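Local coordinates for 2-oxo-1,2-dihydroquinoline 8-monooxygenase, oxygenase component (Pseudomonas putida, PDB 1Z01) that hydroxylates 2-oxo-1,2-dihydroquinoline at carbon 8, using a Rieske [2Fe-2S] cluster that supplies electrons to a mononuclear iron in a neighbouring subunit of the trimer, at the interface of chains A and B. Coordinates in Å, arbitrary orientation; residue numbers count along the deposited sequence, not the author numbering. Chains: chain A/B, 2-oxo-1,2-dihydroquinoline 8-monooxygenase, oxygenase component.

The interface of chains A and B. Residues chain A 87, 89, 93, 106-107; chain B 215, 224, 368-369, 371-372.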
# COMPACT_ATOMS: atom_id res chain seq x y z
N ARG A 87 -2.31 16.36 21.41
CA ARG A 87 -2.72 16.10 20.04
C ARG A 87 -2.09 14.86 19.39
O ARG A 87 -1.90 14.80 18.17
CB ARG A 87 -2.51 17.36 19.20
CG ARG A 87 -3.41 18.50 19.70
CD ARG A 87 -3.52 19.66 18.74
NE ARG A 87 -4.26 19.31 17.52
CZ ARG A 87 -4.65 20.19 16.61
NH1 ARG A 87 -5.31 19.77 15.54
NH2 ARG A 87 -4.41 21.49 16.76
N VAL A 89 0.98 13.21 19.11
CA VAL A 89 2.22 12.95 18.39
C VAL A 89 3.06 11.99 19.22
O VAL A 89 2.80 11.80 20.40
CB VAL A 89 3.03 14.25 18.14
CG1 VAL A 89 2.17 15.27 17.42
CG2 VAL A 89 3.57 14.79 19.44
N GLU A 93 9.75 10.92 18.59
CA GLU A 93 10.27 11.37 17.30
C GLU A 93 11.31 12.48 17.43
O GLU A 93 12.19 12.61 16.57
CB GLU A 93 9.12 11.79 16.38
CG GLU A 93 8.42 10.58 15.75
CD GLU A 93 7.28 10.98 14.84
OE1 GLU A 93 7.46 11.94 14.06
OE2 GLU A 93 6.21 10.34 14.89
N TRP A 106 7.84 17.63 22.22
CA TRP A 106 8.57 18.64 21.44
C TRP A 106 7.67 19.60 20.66
O TRP A 106 8.15 20.59 20.12
CB TRP A 106 9.48 17.92 20.45
CG TRP A 106 8.75 16.81 19.71
CD1 TRP A 106 8.62 15.51 20.11
CD2 TRP A 106 8.02 16.93 18.49
NE1 TRP A 106 7.86 14.81 19.21
CE2 TRP A 106 7.48 15.66 18.20
CE3 TRP A 106 7.77 17.99 17.61
CZ2 TRP A 106 6.70 15.42 17.06
CZ3 TRP A 106 7.00 17.75 16.47
CH2 TRP A 106 6.47 16.47 16.21
N TYR A 107 6.38 19.31 20.60
CA TYR A 107 5.44 20.13 19.83
C TYR A 107 4.88 21.34 20.58
O TYR A 107 5.15 22.48 20.20
CB TYR A 107 4.30 19.25 19.31
CG TYR A 107 3.64 19.73 18.03
CD1 TYR A 107 2.78 18.90 17.31
CD2 TYR A 107 3.86 21.02 17.54
CE1 TYR A 107 2.16 19.33 16.14
CE2 TYR A 107 3.24 21.46 16.38
CZ TYR A 107 2.39 20.61 15.68
OH TYR A 107 1.75 21.05 14.54
N ASN B 215 -1.50 24.15 12.21
CA ASN B 215 -0.21 24.40 12.83
C ASN B 215 0.32 25.85 12.73
O ASN B 215 0.79 26.42 13.72
CB ASN B 215 0.82 23.41 12.25
CG ASN B 215 2.24 23.81 12.54
OD1 ASN B 215 2.83 24.59 11.79
ND2 ASN B 215 2.80 23.30 13.63
N VAL B 224 8.67 24.21 18.62
CA VAL B 224 9.18 23.47 17.47
C VAL B 224 10.36 24.16 16.77
O VAL B 224 11.18 23.50 16.12
CB VAL B 224 8.05 23.25 16.43
CG1 VAL B 224 8.60 22.73 15.12
CG2 VAL B 224 7.03 22.28 16.98
N ALA B 368 6.34 18.34 11.94
CA ALA B 368 5.47 18.45 13.11
C ALA B 368 4.04 18.12 12.70
O ALA B 368 3.34 17.41 13.40
CB ALA B 368 5.54 19.86 13.70
N ARG B 369 3.62 18.63 11.54
CA ARG B 369 2.28 18.38 11.01
C ARG B 369 2.10 16.89 10.73
O ARG B 369 1.11 16.28 11.13
CB ARG B 369 2.05 19.14 9.71
CG ARG B 369 2.22 20.62 9.77
CD ARG B 369 2.28 21.17 8.37
NE ARG B 369 2.68 22.56 8.35
CZ ARG B 369 3.35 23.13 7.35
NH1 ARG B 369 3.68 24.41 7.43
NH2 ARG B 369 3.68 22.42 6.28
N ALA B 371 3.59 14.36 12.00
CA ALA B 371 3.55 13.58 13.24
C ALA B 371 2.20 13.52 13.92
O ALA B 371 1.95 12.66 14.77
CB ALA B 371 4.61 14.12 14.21
N MET B 372 1.31 14.43 13.55
CA MET B 372 -0.00 14.49 14.17
C MET B 372 -1.09 13.78 13.37
O MET B 372 -2.15 13.44 13.91
CB MET B 372 -0.35 15.98 14.36
CG MET B 372 -1.71 16.30 14.96
SD MET B 372 -1.85 18.06 15.46
CE MET B 372 -0.94 18.90 14.17
O HOH W 1 3.85 11.12 15.67
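The Rieske domain of chain A docks here against the catalytic domain of chain B, its cluster-binding loops laid on the C-terminal part of helix 339-377. In this trimeric oxygenase family, electrons cross such a junction from the cluster to the mononuclear iron. Between the cluster ligands A:Cys105 and A:His108, A:Trp106 and A:Tyr107 fill the Rieske CXXH motif. A:Tyr107 buries 74 Å² against chain B, the largest share in this patch. From CB, above one face of the A:Trp106 indole toward its rim, CG stands anti to the backbone N (chi1 -153°). A:Tyr107 CD2 meets CG2 of B:Val224 at 3.5 Å, the two side chains lying alongside and pointing the same way. On the other edge, CE1 touches the B:Ala368 carbonyl O, while the B:Ala368 methyl sits off-centre over one ring face, near CZ. The B:Met372 methyl CE reaches both CE1 and OH. At the tip, the phenol OH of A:Tyr107 accepts a hydrogen bond from B:Asn215 ND2 (2.7 Å, 148° at H). This donor lies at the ring's edge, also beside CE2, with amide and ring planes 37° apart. A phenylalanine here removes the OH and its bond to B:Asn215, which would probably loosen the fit of the Rieske domain. B:Met372, CG anti to its N, bends at chi3; its SD comes to 3.4 Å from A:Arg87 NE, over a guanidinium face, the side chains crossing obliquely. The indole of A:Trp106 points its six-membered rim at the helix, with B:Ala368 CA and B:Ala371 CB in its plane. Beyond it, a water lies 2.6 Å from both A:Glu93 OE2 and the carbonyl O of B:Ala371.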